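PDB 2R5U: replicative DNA helicase from Mycobacterium tuberculosis, which probably unwinds duplex DNA ahead of the replisome as a hexameric, ATP-dependent 5'-3' helicase, and is represented here by its N-terminal domain. Local coordinates for residues V51-Y61 and A123-R134; Y61-Y69 and I100-L109. All coordinates share one frame; numbering follows the deposited sequence.

In the fold
Both contacts belong to the all-helical N-terminal domain of DnaB, one of six copies in the assembly, and their centres lie about 17 Å apart. Contact 1 fastens the connection between helix 45-52 and helix 63-77 to the long helix 119-147; contact 2 sets the start of helix 63-77 against Ile100, at the end of helix 97-100, and helix 102-111. Tyr61 is shared by their segments but touches the partner segment only in contact 1. Contact 2 falls within the span of chain that contact 1 brackets. The two regions meet where Phe60 CE1 lies 3.3 Å from Tyr69 CD1. Glu34 of helix 31-43 serves both, hydrogen-bonding Tyr61 N and His65 ND1.

Contact 1: residues V51-Y61 and A123-R134; sequences VLERLRPGDFY and ASIVAEKALLRR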
# COMPACT_ATOMS: atom_id res chain seq x y z
N VAL B 51 -28.97 29.52 -6.41
CA VAL B 51 -28.36 28.30 -6.93
C VAL B 51 -28.24 27.23 -5.84
O VAL B 51 -28.53 26.04 -6.07
CB VAL B 51 -26.99 28.65 -7.60
CG1 VAL B 51 -26.17 27.43 -7.88
CG2 VAL B 51 -27.24 29.44 -8.91
N LEU B 52 -27.81 27.66 -4.66
CA LEU B 52 -27.67 26.80 -3.50
C LEU B 52 -28.95 26.09 -3.07
O LEU B 52 -28.90 24.98 -2.55
CB LEU B 52 -27.07 27.56 -2.32
CG LEU B 52 -25.55 27.50 -2.25
CD1 LEU B 52 -25.06 28.29 -1.05
CD2 LEU B 52 -25.16 26.05 -2.08
N GLU B 53 -30.10 26.74 -3.27
CA GLU B 53 -31.41 26.11 -3.05
C GLU B 53 -31.59 24.83 -3.85
O GLU B 53 -32.33 23.93 -3.43
CB GLU B 53 -32.52 27.05 -3.49
CG GLU B 53 -32.33 28.47 -3.04
CD GLU B 53 -33.16 28.80 -1.85
OE1 GLU B 53 -34.01 29.72 -1.99
OE2 GLU B 53 -32.99 28.14 -0.80
N ARG B 54 -30.94 24.76 -5.00
CA ARG B 54 -31.21 23.70 -5.95
C ARG B 54 -30.10 22.66 -6.10
O ARG B 54 -30.38 21.50 -6.35
CB ARG B 54 -31.53 24.30 -7.31
CG ARG B 54 -32.87 24.96 -7.41
CD ARG B 54 -32.75 26.10 -8.37
NE ARG B 54 -33.98 26.86 -8.58
CZ ARG B 54 -34.25 28.03 -7.99
NH1 ARG B 54 -33.41 28.56 -7.12
NH2 ARG B 54 -35.38 28.66 -8.28
N LEU B 55 -28.86 23.10 -5.97
CA LEU B 55 -27.72 22.24 -6.24
C LEU B 55 -27.06 21.67 -5.00
O LEU B 55 -27.07 22.28 -3.93
CB LEU B 55 -26.67 22.96 -7.10
CG LEU B 55 -27.12 23.42 -8.49
CD1 LEU B 55 -25.96 23.89 -9.31
CD2 LEU B 55 -27.88 22.31 -9.21
N ARG B 56 -26.47 20.49 -5.18
CA ARG B 56 -25.71 19.79 -4.14
C ARG B 56 -24.30 19.57 -4.70
O ARG B 56 -24.13 19.61 -5.92
CB ARG B 56 -26.37 18.44 -3.84
CG ARG B 56 -27.91 18.41 -3.82
CD ARG B 56 -28.51 18.82 -2.46
NE ARG B 56 -28.39 20.25 -2.18
CZ ARG B 56 -29.39 21.14 -2.21
NH1 ARG B 56 -30.64 20.78 -2.48
NH2 ARG B 56 -29.13 22.41 -1.94
N PRO B 57 -23.28 19.36 -3.82
CA PRO B 57 -21.96 18.91 -4.31
C PRO B 57 -22.05 17.72 -5.26
O PRO B 57 -22.83 16.80 -5.04
CB PRO B 57 -21.21 18.50 -3.03
CG PRO B 57 -22.21 18.61 -1.89
CD PRO B 57 -23.28 19.56 -2.36
N GLY B 58 -21.28 17.77 -6.35
CA GLY B 58 -21.25 16.68 -7.32
C GLY B 58 -22.21 16.83 -8.49
O GLY B 58 -22.14 16.04 -9.43
N ASP B 59 -23.06 17.85 -8.46
CA ASP B 59 -24.09 18.04 -9.50
C ASP B 59 -23.57 18.45 -10.89
O ASP B 59 -24.24 18.26 -11.92
CB ASP B 59 -25.17 19.01 -9.01
CG ASP B 59 -26.22 18.34 -8.09
OD1 ASP B 59 -26.22 17.09 -7.94
OD2 ASP B 59 -27.04 19.07 -7.52
N PHE B 60 -22.36 18.98 -10.94
CA PHE B 60 -21.79 19.39 -12.22
C PHE B 60 -21.16 18.19 -12.90
O PHE B 60 -20.42 17.45 -12.27
CB PHE B 60 -20.75 20.50 -12.00
CG PHE B 60 -21.37 21.82 -11.68
CD1 PHE B 60 -21.73 22.12 -10.37
CD2 PHE B 60 -21.67 22.73 -12.69
CE1 PHE B 60 -22.34 23.35 -10.06
CE2 PHE B 60 -22.28 23.96 -12.40
CZ PHE B 60 -22.60 24.26 -11.07
N TYR B 61 -21.49 17.97 -14.17
CA TYR B 61 -20.88 16.89 -14.95
C TYR B 61 -19.40 17.17 -15.20
O TYR B 61 -18.55 16.29 -15.00
CB TYR B 61 -21.59 16.66 -16.29
CG TYR B 61 -20.93 15.55 -17.09
CD1 TYR B 61 -20.28 15.82 -18.29
CD2 TYR B 61 -20.91 14.23 -16.60
CE1 TYR B 61 -19.65 14.79 -19.01
CE2 TYR B 61 -20.27 13.20 -17.31
CZ TYR B 61 -19.65 13.49 -18.51
OH TYR B 61 -19.03 12.47 -19.22
N ALA B 123 -29.89 26.55 -12.80
CA ALA B 123 -29.57 25.60 -11.74
C ALA B 123 -30.59 24.45 -11.73
O ALA B 123 -30.21 23.32 -11.51
CB ALA B 123 -29.55 26.28 -10.38
N SER B 124 -31.86 24.77 -11.97
CA SER B 124 -32.90 23.74 -12.01
C SER B 124 -32.65 22.70 -13.14
O SER B 124 -32.94 21.52 -12.96
CB SER B 124 -34.30 24.35 -12.04
OG SER B 124 -34.74 24.66 -13.36
N ILE B 125 -32.10 23.17 -14.26
CA ILE B 125 -31.71 22.31 -15.38
C ILE B 125 -30.56 21.41 -14.93
O ILE B 125 -30.62 20.19 -15.11
CB ILE B 125 -31.26 23.11 -16.63
CG1 ILE B 125 -32.44 23.89 -17.27
CG2 ILE B 125 -30.58 22.19 -17.65
CD1 ILE B 125 -33.52 23.00 -17.89
N VAL B 126 -29.54 22.01 -14.34
CA VAL B 126 -28.36 21.28 -13.88
C VAL B 126 -28.76 20.21 -12.84
O VAL B 126 -28.24 19.11 -12.87
CB VAL B 126 -27.24 22.21 -13.34
CG1 VAL B 126 -26.08 21.41 -12.79
CG2 VAL B 126 -26.72 23.15 -14.45
N ALA B 127 -29.67 20.56 -11.94
CA ALA B 127 -30.19 19.65 -10.91
C ALA B 127 -30.97 18.46 -11.49
O ALA B 127 -30.80 17.33 -11.04
CB ALA B 127 -31.05 20.43 -9.93
N GLU B 128 -31.83 18.73 -12.47
CA GLU B 128 -32.56 17.70 -13.18
C GLU B 128 -31.63 16.71 -13.86
O GLU B 128 -31.80 15.49 -13.72
CB GLU B 128 -33.52 18.30 -14.20
CG GLU B 128 -34.96 17.97 -13.94
CD GLU B 128 -35.88 18.35 -15.08
OE1 GLU B 128 -35.46 18.24 -16.25
OE2 GLU B 128 -37.03 18.76 -14.79
N LYS B 129 -30.62 17.23 -14.57
CA LYS B 129 -29.64 16.40 -15.25
C LYS B 129 -28.79 15.60 -14.25
O LYS B 129 -28.43 14.43 -14.51
CB LYS B 129 -28.76 17.26 -16.18
CG LYS B 129 -29.57 17.98 -17.27
CD LYS B 129 -30.15 17.04 -18.32
CE LYS B 129 -30.97 17.82 -19.35
NZ LYS B 129 -31.50 16.92 -20.42
N ALA B 130 -28.49 16.22 -13.11
CA ALA B 130 -27.77 15.53 -12.05
C ALA B 130 -28.62 14.37 -11.50
O ALA B 130 -28.12 13.27 -11.36
CB ALA B 130 -27.36 16.47 -10.95
N LEU B 131 -29.91 14.64 -11.23
CA LEU B 131 -30.84 13.58 -10.78
C LEU B 131 -30.81 12.37 -11.72
O LEU B 131 -30.53 11.24 -11.28
CB LEU B 131 -32.27 14.11 -10.63
CG LEU B 131 -33.28 13.23 -9.86
CD1 LEU B 131 -32.66 12.68 -8.57
CD2 LEU B 131 -34.54 14.02 -9.53
N LEU B 132 -31.04 12.63 -13.00
CA LEU B 132 -31.00 11.61 -14.04
C LEU B 132 -29.66 10.87 -14.18
O LEU B 132 -29.66 9.63 -14.33
CB LEU B 132 -31.44 12.21 -15.37
CG LEU B 132 -32.87 12.73 -15.43
CD1 LEU B 132 -33.08 13.54 -16.70
CD2 LEU B 132 -33.88 11.56 -15.34
N ARG B 133 -28.54 11.59 -14.11
CA ARG B 133 -27.22 10.97 -14.09
C ARG B 133 -27.00 10.05 -12.91
O ARG B 133 -26.42 8.98 -13.07
CB ARG B 133 -26.08 11.99 -14.11
CG ARG B 133 -25.22 11.91 -15.33
CD ARG B 133 -23.91 12.73 -15.31
NE ARG B 133 -23.70 13.62 -14.16
CZ ARG B 133 -24.28 14.81 -13.96
NH1 ARG B 133 -25.17 15.31 -14.81
NH2 ARG B 133 -23.96 15.50 -12.87
N ARG B 134 -27.42 10.48 -11.72
CA ARG B 134 -27.29 9.65 -10.53
C ARG B 134 -28.14 8.38 -10.60
O ARG B 134 -27.77 7.35 -10.04
CB ARG B 134 -27.60 10.45 -9.26
CG ARG B 134 -26.37 11.19 -8.77
CD ARG B 134 -26.64 12.22 -7.69
NE ARG B 134 -25.49 13.12 -7.57
CZ ARG B 134 -25.33 14.05 -6.64
NH1 ARG B 134 -26.25 14.22 -5.69
NH2 ARG B 134 -24.24 14.80 -6.64
O HOH W 1 -25.91 18.13 -13.92
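In the helical N-terminal domain of DnaB, the loop that follows helix 45-52 is clamped onto the long helix 119-147 by two arginines, Arg133 and Arg134, which reach back to the type II beta turn Arg56-Asp59 and its exit. Arg134 donates from NH2 to Pro57 O at 2.9 Å, with the oxygen almost in the guanidinium plane. Asp59 OD1 instead stands over one face of that group, 3.3 Å from Arg134 NH2; because it lies well out of the guanidinium plane, no N-H is aimed at it and the salt bridge rests on charge alone. Asp59 OD2 takes the N-H of Arg56, a bond within the turn that links its first and last residues.

Farther toward the start of the helix the interface is apolar. Leu55 CG lies anti to its own carbonyl carbon (chi1 -61°), which lets CD2 settle against the helix, 3.8 Å from Ala127 CB and 4.1 Å from Val126 CG1. Ala123 CB is met by the aliphatic part of Arg54, whose NH1 bonds to Asp50 O.

Arg133 bends at chi3 (-6°) and crosses Tyr61 at about a right angle, its CD 3.6 Å from Tyr61 CD2, while Tyr61 CB sits over the centre of the guanidinium. Arg133 NH1 also bonds to Pro28 O, tying in the N-terminal loop. Asp59 O receives Arg133 NH2 at 2.9 Å from above its carbonyl plane, and a water that accepts from Arg133 NH1 donates to both Asp59 O and Val126 O, the latter at 2.7 Å.

Contact 2: residues Y61-Y69 and I100-L109; sequences YRPAHQNVY and IGGAPYLHTL
Ala64 and Val68 of helix 63-77 both meet Ile100, and Val68 goes on to Leu106 and Leu109; this is the close-packed, buried half of the contact. The nearest apolar approach is Ala64 CB to Ile100 CG2 at 3.6 Å, where the backbones also come together. Ile100 holds CG1 between its backbone N and carbonyl carbon (chi1 72°); this sends CD1 across to Val68 CG2 at 3.8 Å, while CG2 is left for Ala64. The two methyls of Val68 divide the work: CG2 faces Ile100 and the rim of the Tyr105 ring, and CG1 meets Leu106 CD2 at 4.1 Å as the two side chains run alongside in opposing senses. Leu109 CD1 closes this patch more distantly, and Leu91 of helix 84-93 packs on Ile100 from outside the pair.

The contact is looser around Tyr105 and Arg62, which are partly exposed. Tyr105, with CG anti to its backbone N (chi1 -179°), spans the gap to the buried His65, meeting the imidazole at its edge and crossing it at about a right angle. His65 NE2 gives a weak, strongly bent hydrogen bond to Tyr105 OH, whose position is less certain. The imidazole is anchored on its other nitrogen, since ND1 bonds to Glu34, and Arg62 CD lies over one of its faces. Leu109 CG sits above one face of the Tyr105 ring, displaced from the ring centre.

The axes of segments 63-69 and 102-109 approach to 12.5 Å and cross at -89°, and Gly101, in a Schellman motif, ends helix 97-100 and leads into helix 102-111: a near-perpendicular helix-helix packing within the all-helical DnaB N-terminal domain.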
# COMPACT_ATOMS: atom_id res chain seq x y z
N TYR B 61 -21.49 17.97 -14.17
CA TYR B 61 -20.88 16.89 -14.95
C TYR B 61 -19.40 17.17 -15.20
O TYR B 61 -18.55 16.29 -15.00
CB TYR B 61 -21.59 16.66 -16.29
CG TYR B 61 -20.93 15.55 -17.09
CD1 TYR B 61 -20.28 15.82 -18.29
CD2 TYR B 61 -20.91 14.23 -16.60
CE1 TYR B 61 -19.65 14.79 -19.01
CE2 TYR B 61 -20.27 13.20 -17.31
CZ TYR B 61 -19.65 13.49 -18.51
OH TYR B 61 -19.03 12.47 -19.22
N ARG B 62 -19.08 18.38 -15.65
CA ARG B 62 -17.69 18.72 -15.97
C ARG B 62 -16.89 19.03 -14.70
O ARG B 62 -17.29 19.90 -13.93
CB ARG B 62 -17.66 19.92 -16.92
CG ARG B 62 -16.48 19.90 -17.85
CD ARG B 62 -16.34 21.22 -18.55
NE ARG B 62 -15.06 21.87 -18.29
CZ ARG B 62 -13.98 21.75 -19.07
NH1 ARG B 62 -12.86 22.41 -18.77
NH2 ARG B 62 -14.02 20.97 -20.15
N PRO B 63 -15.77 18.31 -14.47
CA PRO B 63 -14.89 18.54 -13.31
C PRO B 63 -14.43 20.01 -13.12
O PRO B 63 -14.45 20.50 -12.00
CB PRO B 63 -13.70 17.62 -13.59
CG PRO B 63 -14.26 16.53 -14.43
CD PRO B 63 -15.29 17.18 -15.29
N ALA B 64 -14.04 20.69 -14.19
CA ALA B 64 -13.68 22.11 -14.10
C ALA B 64 -14.81 22.96 -13.50
O ALA B 64 -14.55 23.86 -12.70
CB ALA B 64 -13.27 22.66 -15.47
N HIS B 65 -16.05 22.66 -13.88
CA HIS B 65 -17.22 23.36 -13.38
C HIS B 65 -17.46 23.09 -11.90
O HIS B 65 -17.78 24.01 -11.17
CB HIS B 65 -18.47 23.06 -14.21
CG HIS B 65 -18.38 23.51 -15.63
ND1 HIS B 65 -19.30 23.16 -16.58
CD2 HIS B 65 -17.47 24.30 -16.26
CE1 HIS B 65 -18.98 23.72 -17.73
NE2 HIS B 65 -17.87 24.41 -17.56
N GLN B 66 -17.30 21.83 -11.46
CA GLN B 66 -17.41 21.52 -10.02
C GLN B 66 -16.37 22.29 -9.22
O GLN B 66 -16.67 22.76 -8.13
CB GLN B 66 -17.27 20.01 -9.71
CG GLN B 66 -17.73 19.66 -8.28
CD GLN B 66 -19.22 19.84 -8.09
OE1 GLN B 66 -19.67 20.64 -7.25
NE2 GLN B 66 -20.01 19.13 -8.90
N ASN B 67 -15.16 22.38 -9.75
CA ASN B 67 -14.06 23.08 -9.07
C ASN B 67 -14.43 24.55 -8.88
O ASN B 67 -14.23 25.12 -7.79
CB ASN B 67 -12.77 23.02 -9.89
CG ASN B 67 -12.11 21.61 -9.92
OD1 ASN B 67 -12.33 20.77 -9.05
ND2 ASN B 67 -11.26 21.40 -10.92
N VAL B 68 -14.95 25.17 -9.94
CA VAL B 68 -15.33 26.58 -9.88
C VAL B 68 -16.43 26.77 -8.84
O VAL B 68 -16.32 27.64 -7.97
CB VAL B 68 -15.76 27.14 -11.24
CG1 VAL B 68 -16.27 28.61 -11.10
CG2 VAL B 68 -14.59 27.06 -12.21
N TYR B 69 -17.47 25.94 -8.94
CA TYR B 69 -18.59 25.98 -8.01
C TYR B 69 -18.14 25.85 -6.55
O TYR B 69 -18.59 26.61 -5.69
CB TYR B 69 -19.60 24.89 -8.37
CG TYR B 69 -20.84 24.88 -7.49
CD1 TYR B 69 -21.92 25.70 -7.77
CD2 TYR B 69 -20.92 24.02 -6.39
CE1 TYR B 69 -23.05 25.69 -6.98
CE2 TYR B 69 -22.06 23.99 -5.58
CZ TYR B 69 -23.11 24.84 -5.89
OH TYR B 69 -24.24 24.84 -5.13
N ILE B 100 -8.22 24.53 -15.09
CA ILE B 100 -9.42 25.02 -15.78
C ILE B 100 -9.15 26.09 -16.86
O ILE B 100 -10.05 26.43 -17.63
CB ILE B 100 -10.47 25.54 -14.77
CG1 ILE B 100 -10.02 26.87 -14.14
CG2 ILE B 100 -10.74 24.50 -13.66
CD1 ILE B 100 -11.15 27.70 -13.57
N GLY B 101 -7.93 26.62 -16.91
CA GLY B 101 -7.56 27.61 -17.92
C GLY B 101 -7.52 29.05 -17.43
O GLY B 101 -7.70 29.99 -18.21
N GLY B 102 -7.32 29.22 -16.12
CA GLY B 102 -7.03 30.54 -15.57
C GLY B 102 -8.20 31.49 -15.51
O GLY B 102 -9.33 31.12 -15.84
N ALA B 103 -7.93 32.73 -15.08
CA ALA B 103 -8.96 33.75 -14.98
C ALA B 103 -9.66 34.02 -16.31
O ALA B 103 -10.86 34.35 -16.30
CB ALA B 103 -8.40 35.07 -14.39
N PRO B 104 -8.95 33.86 -17.46
CA PRO B 104 -9.66 34.06 -18.74
C PRO B 104 -10.87 33.12 -18.86
O PRO B 104 -11.89 33.51 -19.42
CB PRO B 104 -8.60 33.67 -19.78
CG PRO B 104 -7.30 33.92 -19.11
CD PRO B 104 -7.53 33.52 -17.68
N TYR B 105 -10.76 31.91 -18.32
CA TYR B 105 -11.91 31.00 -18.32
C TYR B 105 -13.09 31.55 -17.50
O TYR B 105 -14.24 31.46 -17.92
CB TYR B 105 -11.50 29.62 -17.82
CG TYR B 105 -12.65 28.67 -17.83
CD1 TYR B 105 -13.08 28.06 -16.65
CD2 TYR B 105 -13.34 28.41 -19.00
CE1 TYR B 105 -14.15 27.18 -16.65
CE2 TYR B 105 -14.42 27.54 -19.02
CZ TYR B 105 -14.81 26.93 -17.83
OH TYR B 105 -15.87 26.08 -17.83
N LEU B 106 -12.79 32.10 -16.32
CA LEU B 106 -13.82 32.76 -15.50
C LEU B 106 -14.49 33.92 -16.23
O LEU B 106 -15.70 34.10 -16.12
CB LEU B 106 -13.25 33.22 -14.15
CG LEU B 106 -12.56 32.17 -13.28
CD1 LEU B 106 -12.12 32.85 -11.99
CD2 LEU B 106 -13.49 30.99 -13.00
N HIS B 107 -13.70 34.69 -16.98
CA HIS B 107 -14.24 35.79 -17.78
C HIS B 107 -15.13 35.29 -18.92
O HIS B 107 -16.15 35.90 -19.20
CB HIS B 107 -13.12 36.70 -18.30
CG HIS B 107 -12.49 37.52 -17.23
ND1 HIS B 107 -13.18 38.50 -16.54
CD2 HIS B 107 -11.25 37.49 -16.68
CE1 HIS B 107 -12.39 39.06 -15.64
NE2 HIS B 107 -11.21 38.46 -15.71
N THR B 108 -14.75 34.17 -19.54
CA THR B 108 -15.60 33.49 -20.54
C THR B 108 -16.96 33.07 -19.94
O THR B 108 -18.01 33.34 -20.51
CB THR B 108 -14.87 32.28 -21.16
OG1 THR B 108 -13.70 32.71 -21.85
CG2 THR B 108 -15.77 31.56 -22.12
N LEU B 109 -16.93 32.44 -18.76
CA LEU B 109 -18.17 32.08 -18.05
C LEU B 109 -19.08 33.25 -17.77
O LEU B 109 -20.29 33.15 -17.96
CB LEU B 109 -17.84 31.39 -16.72
CG LEU B 109 -17.21 30.01 -16.81
CD1 LEU B 109 -16.93 29.48 -15.41
CD2 LEU B 109 -18.13 29.06 -17.58